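Local atomic coordinates of 6-O-methylguanine DNA methyltransferase (PDB entry 2B6C), a protein that is of unknown function but is predicted to be a DNA alkylation repair enzyme of the AlkD-like family. Residues V98-D108 against F132-V143. Numbering follows the deposited sequence.
Sequences VPQKAWWDSVD and FYGAENFWNRRV. With SO4 (sulfate ion), chain I.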
loop_
_atom_site.group_PDB
_atom_site.type_symbol
_atom_site.label_atom_id
_atom_site.label_comp_id
_atom_site.label_asym_id
_atom_site.label_seq_id
_atom_site.Cartn_x
_atom_site.Cartn_y
_atom_site.Cartn_z
ATOM N N VAL B 98 8.078 -20.003 -10.035
ATOM C CA VAL B 98 7.535 -19.755 -11.369
ATOM C C VAL B 98 7.323 -21.052 -12.216
ATOM O O VAL B 98 6.232 -21.272 -12.719
ATOM C CB VAL B 98 8.333 -18.636 -12.113
ATOM C CG1 VAL B 98 7.891 -18.547 -13.584
ATOM C CG2 VAL B 98 8.154 -17.287 -11.394
ATOM N N PRO B 99 8.346 -21.938 -12.296
ATOM C CA PRO B 99 8.182 -23.228 -12.953
ATOM C C PRO B 99 7.351 -24.287 -12.172
ATOM O O PRO B 99 6.940 -25.296 -12.785
ATOM C CB PRO B 99 9.631 -23.757 -13.110
ATOM C CG PRO B 99 10.521 -22.828 -12.451
ATOM C CD PRO B 99 9.720 -21.740 -11.782
ATOM N N GLN B 100 7.110 -24.081 -10.869
ATOM C CA GLN B 100 6.285 -25.019 -10.090
ATOM C C GLN B 100 4.780 -24.852 -10.317
ATOM O O GLN B 100 4.248 -23.723 -10.225
ATOM C CB GLN B 100 6.549 -24.935 -8.588
ATOM C CG GLN B 100 7.978 -25.081 -8.119
ATOM C CD GLN B 100 8.036 -24.916 -6.586
ATOM O OE1 GLN B 100 7.240 -25.514 -5.855
ATOM N NE2 GLN B 100 8.953 -24.098 -6.107
ATOM N N LYS B 101 4.100 -25.979 -10.601
ATOM C CA LYS B 101 2.669 -26.015 -10.887
ATOM C C LYS B 101 2.330 -24.934 -11.960
ATOM O O LYS B 101 1.375 -24.177 -11.816
ATOM C CB LYS B 101 1.836 -25.802 -9.607
ATOM C CG LYS B 101 2.319 -26.612 -8.407
ATOM C CD LYS B 101 1.320 -26.530 -7.271
ATOM C CE LYS B 101 1.468 -27.632 -6.239
ATOM N NZ LYS B 101 0.229 -27.664 -5.414
ATOM N N ALA B 102 3.138 -24.886 -13.003
ATOM C CA ALA B 102 3.129 -23.794 -13.954
ATOM C C ALA B 102 2.132 -23.975 -15.075
ATOM O O ALA B 102 2.085 -25.044 -15.733
ATOM C CB ALA B 102 4.527 -23.596 -14.550
ATOM N N TRP B 103 1.368 -22.908 -15.307
ATOM C CA TRP B 103 0.508 -22.800 -16.481
ATOM C C TRP B 103 0.302 -21.290 -16.622
ATOM O O TRP B 103 0.771 -20.548 -15.767
ATOM C CB TRP B 103 -0.820 -23.541 -16.248
ATOM C CG TRP B 103 -1.678 -23.731 -17.476
ATOM C CD1 TRP B 103 -2.956 -23.283 -17.663
ATOM C CD2 TRP B 103 -1.319 -24.451 -18.673
ATOM N NE1 TRP B 103 -3.419 -23.682 -18.907
ATOM C CE2 TRP B 103 -2.443 -24.418 -19.531
ATOM C CE3 TRP B 103 -0.169 -25.153 -19.081
ATOM C CZ2 TRP B 103 -2.444 -25.029 -20.786
ATOM C CZ3 TRP B 103 -0.180 -25.776 -20.345
ATOM C CH2 TRP B 103 -1.306 -25.691 -21.175
ATOM N N TRP B 104 -0.403 -20.809 -17.646
ATOM C CA TRP B 104 -0.407 -19.345 -17.854
ATOM C C TRP B 104 -1.061 -18.600 -16.672
ATOM O O TRP B 104 -0.740 -17.453 -16.391
ATOM C CB TRP B 104 -1.078 -18.984 -19.194
ATOM C CG TRP B 104 -2.552 -19.372 -19.251
ATOM C CD1 TRP B 104 -3.089 -20.505 -19.831
ATOM C CD2 TRP B 104 -3.654 -18.643 -18.703
ATOM N NE1 TRP B 104 -4.457 -20.514 -19.673
ATOM C CE2 TRP B 104 -4.834 -19.391 -18.987
ATOM C CE3 TRP B 104 -3.777 -17.407 -18.026
ATOM C CZ2 TRP B 104 -6.104 -18.958 -18.608
ATOM C CZ3 TRP B 104 -5.047 -16.992 -17.617
ATOM C CH2 TRP B 104 -6.194 -17.765 -17.921
ATOM N N ASP B 105 -1.977 -19.266 -15.969
ATOM C CA ASP B 105 -2.709 -18.638 -14.888
ATOM C C ASP B 105 -1.798 -18.291 -13.687
ATOM O O ASP B 105 -1.842 -17.153 -13.186
ATOM C CB ASP B 105 -3.949 -19.468 -14.491
ATOM C CG ASP B 105 -3.614 -20.885 -14.016
ATOM O OD1 ASP B 105 -2.604 -21.461 -14.455
ATOM O OD2 ASP B 105 -4.380 -21.447 -13.184
ATOM N N SER B 106 -0.981 -19.243 -13.237
ATOM C CA SER B 106 -0.024 -18.963 -12.145
ATOM C C SER B 106 1.187 -18.130 -12.568
ATOM O O SER B 106 1.639 -17.287 -11.823
ATOM C CB SER B 106 0.471 -20.249 -11.460
ATOM O OG SER B 106 1.295 -21.011 -12.336
ATOM N N VAL B 107 1.729 -18.400 -13.755
ATOM C CA VAL B 107 2.911 -17.693 -14.249
ATOM C C VAL B 107 2.616 -16.192 -14.483
ATOM O O VAL B 107 3.458 -15.332 -14.143
ATOM C CB VAL B 107 3.481 -18.376 -15.543
ATOM C CG1 VAL B 107 4.601 -17.538 -16.179
ATOM C CG2 VAL B 107 3.997 -19.782 -15.205
ATOM N N ASP B 108 1.454 -15.884 -15.057
ATOM C CA ASP B 108 1.040 -14.502 -15.263
ATOM C C ASP B 108 0.752 -13.837 -13.924
ATOM O O ASP B 108 1.030 -12.662 -13.761
ATOM C CB ASP B 108 -0.193 -14.396 -16.192
ATOM C CG ASP B 108 0.110 -14.784 -17.638
ATOM O OD1 ASP B 108 1.299 -14.920 -18.017
ATOM O OD2 ASP B 108 -0.862 -14.946 -18.435
ATOM N N PHE B 132 15.307 -14.028 -15.234
ATOM C CA PHE B 132 14.406 -14.766 -16.108
ATOM C C PHE B 132 14.907 -14.824 -17.561
ATOM O O PHE B 132 14.536 -15.726 -18.303
ATOM C CB PHE B 132 13.001 -14.124 -16.031
ATOM C CG PHE B 132 12.373 -14.223 -14.670
ATOM C CD1 PHE B 132 11.760 -15.413 -14.251
ATOM C CD2 PHE B 132 12.404 -13.129 -13.792
ATOM C CE1 PHE B 132 11.176 -15.526 -12.948
ATOM C CE2 PHE B 132 11.820 -13.214 -12.507
ATOM C CZ PHE B 132 11.203 -14.407 -12.081
ATOM N N TYR B 133 15.699 -13.834 -17.975
ATOM C CA TYR B 133 16.186 -13.779 -19.358
ATOM C C TYR B 133 16.996 -15.043 -19.738
ATOM O O TYR B 133 17.917 -15.416 -19.015
ATOM C CB TYR B 133 17.063 -12.512 -19.589
ATOM C CG TYR B 133 17.771 -12.565 -20.907
ATOM C CD1 TYR B 133 17.066 -12.341 -22.093
ATOM C CD2 TYR B 133 19.140 -12.907 -20.994
ATOM C CE1 TYR B 133 17.682 -12.431 -23.319
ATOM C CE2 TYR B 133 19.774 -12.985 -22.243
ATOM C CZ TYR B 133 19.019 -12.761 -23.404
ATOM O OH TYR B 133 19.590 -12.833 -24.669
ATOM N N GLY B 134 16.684 -15.664 -20.883
ATOM C CA GLY B 134 17.389 -16.874 -21.337
ATOM C C GLY B 134 17.262 -18.128 -20.456
ATOM O O GLY B 134 18.042 -19.070 -20.587
ATOM N N ALA B 135 16.301 -18.144 -19.541
ATOM C CA ALA B 135 16.045 -19.348 -18.724
ATOM C C ALA B 135 15.758 -20.556 -19.630
ATOM O O ALA B 135 15.252 -20.383 -20.739
ATOM C CB ALA B 135 14.885 -19.087 -17.805
ATOM N N GLU B 136 16.105 -21.765 -19.181
ATOM C CA GLU B 136 15.709 -22.983 -19.889
ATOM C C GLU B 136 14.187 -23.198 -19.926
ATOM O O GLU B 136 13.660 -23.692 -20.907
ATOM C CB GLU B 136 16.334 -24.233 -19.253
ATOM C CG GLU B 136 17.803 -24.158 -19.046
ATOM C CD GLU B 136 18.496 -25.497 -19.287
ATOM O OE1 GLU B 136 18.814 -25.797 -20.478
ATOM O OE2 GLU B 136 18.724 -26.241 -18.287
ATOM N N ASN B 137 13.489 -22.872 -18.844
ATOM C CA ASN B 137 12.050 -23.126 -18.776
ATOM C C ASN B 137 11.304 -21.955 -19.435
ATOM O O ASN B 137 11.521 -20.805 -19.060
ATOM C CB ASN B 137 11.651 -23.360 -17.311
ATOM C CG ASN B 137 10.194 -23.733 -17.134
ATOM O OD1 ASN B 137 9.305 -23.097 -17.679
ATOM N ND2 ASN B 137 9.947 -24.729 -16.331
ATOM N N PHE B 138 10.494 -22.233 -20.462
ATOM C CA PHE B 138 9.869 -21.152 -21.233
ATOM C C PHE B 138 8.925 -20.316 -20.379
ATOM O O PHE B 138 8.704 -19.132 -20.693
ATOM C CB PHE B 138 9.171 -21.629 -22.546
ATOM C CG PHE B 138 7.857 -22.352 -22.328
ATOM C CD1 PHE B 138 6.694 -21.648 -22.006
ATOM C CD2 PHE B 138 7.782 -23.741 -22.446
ATOM C CE1 PHE B 138 5.477 -22.311 -21.816
ATOM C CE2 PHE B 138 6.572 -24.412 -22.242
ATOM C CZ PHE B 138 5.402 -23.671 -21.933
ATOM N N TRP B 139 8.367 -20.910 -19.315
ATOM C CA TRP B 139 7.525 -20.141 -18.382
ATOM C C TRP B 139 8.314 -19.009 -17.729
ATOM O O TRP B 139 7.792 -17.887 -17.613
ATOM C CB TRP B 139 6.895 -21.022 -17.301
ATOM C CG TRP B 139 5.891 -21.964 -17.822
ATOM C CD1 TRP B 139 5.954 -23.356 -17.781
ATOM C CD2 TRP B 139 4.662 -21.639 -18.474
ATOM N NE1 TRP B 139 4.853 -23.888 -18.375
ATOM C CE2 TRP B 139 4.032 -22.872 -18.809
ATOM C CE3 TRP B 139 4.021 -20.435 -18.808
ATOM C CZ2 TRP B 139 2.785 -22.927 -19.473
ATOM C CZ3 TRP B 139 2.774 -20.500 -19.484
ATOM C CH2 TRP B 139 2.173 -21.731 -19.796
ATOM N N ASN B 140 9.577 -19.277 -17.328
ATOM C CA ASN B 140 10.435 -18.201 -16.838
ATOM C C ASN B 140 10.672 -17.097 -17.887
ATOM O O ASN B 140 10.697 -15.924 -17.545
ATOM C CB ASN B 140 11.783 -18.704 -16.315
ATOM C CG ASN B 140 11.684 -19.356 -14.953
ATOM O OD1 ASN B 140 10.930 -18.908 -14.086
ATOM N ND2 ASN B 140 12.454 -20.433 -14.750
ATOM N N ARG B 141 10.893 -17.477 -19.147
ATOM C CA ARG B 141 11.109 -16.499 -20.232
ATOM C C ARG B 141 9.847 -15.717 -20.577
ATOM O O ARG B 141 9.931 -14.550 -20.981
ATOM C CB ARG B 141 11.655 -17.195 -21.464
ATOM C CG ARG B 141 12.961 -17.932 -21.141
ATOM C CD ARG B 141 13.785 -18.126 -22.431
ATOM N NE ARG B 141 13.028 -18.717 -23.526
ATOM C CZ ARG B 141 12.737 -20.017 -23.640
ATOM N NH1 ARG B 141 13.109 -20.897 -22.696
ATOM N NH2 ARG B 141 12.069 -20.433 -24.702
ATOM N N ARG B 142 8.679 -16.347 -20.386
ATOM C CA ARG B 142 7.433 -15.615 -20.403
ATOM C C ARG B 142 7.419 -14.417 -19.395
ATOM O O ARG B 142 6.923 -13.320 -19.721
ATOM C CB ARG B 142 6.235 -16.557 -20.209
ATOM C CG ARG B 142 4.867 -15.827 -20.273
ATOM C CD ARG B 142 3.716 -16.830 -20.446
ATOM N NE ARG B 142 2.395 -16.250 -20.244
ATOM C CZ ARG B 142 1.489 -16.088 -21.220
ATOM N NH1 ARG B 142 0.292 -15.583 -20.931
ATOM N NH2 ARG B 142 1.762 -16.440 -22.489
ATOM N N VAL B 143 7.926 -14.642 -18.183
ATOM C CA VAL B 143 8.066 -13.579 -17.199
ATOM C C VAL B 143 9.028 -12.480 -17.696
ATOM O O VAL B 143 8.695 -11.309 -17.543
ATOM C CB VAL B 143 8.480 -14.110 -15.766
ATOM C CG1 VAL B 143 8.765 -12.906 -14.725
ATOM C CG2 VAL B 143 7.383 -15.016 -15.198
HETATM S S SO4 I . 15.818 -21.889 -15.501
HETATM O O1 SO4 I . 15.907 -22.892 -14.441
HETATM O O2 SO4 I . 17.037 -21.893 -16.340
HETATM O O3 SO4 I . 15.768 -20.556 -14.872
HETATM O O4 SO4 I . 14.615 -22.152 -16.317
HETATM O O HOH W 1 7.517 -25.864 -15.330
HETATM O O HOH W 2 3.615 -26.844 -16.979
#
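Arg142 meets the carboxylate of Asp108 with NE and NH1, one nitrogen to each oxygen, in a salt bridge. Arg142 NE donates to Asp108 OD1 at 2.8 Å, and Arg142 NH1 to Asp108 OD2, also at 2.8 Å. Both oxygens use their syn lone pairs, and the two flat groups lie nearly coplanar, 19° apart. The Arg142 side chain leaves the backbone with CG trans to N (chi1 -178°) and runs extended to NE, which carries the guanidinium across to helix 104-120. NH2 is bound to Phe174 O, which helps fix the group's rotation. CB of Trp104 lies over one guanidinium face.

In this all-helical protein, consistent with the HEAT-like helical repeats of AlkD relatives, the contact joins the starts of helices 104-120 and 138-146. The axes of 104-108 and 138-143 cross at -46°. Between them sits the buried indole of Trp139. Ala102 CB lies over the five-membered ring of Trp139, 3.8 Å from its centroid, a CH-pi contact. Phe138 CE1 stands over the opposite face. Val107 CG2 meets Trp139 CE3 at 3.7 Å. Val98 CG1 and Val107 CG1 both touch Val143 CG2. One water bridges Pro99 O and Asn137 ND2, accepting from the amide at 2.9 Å.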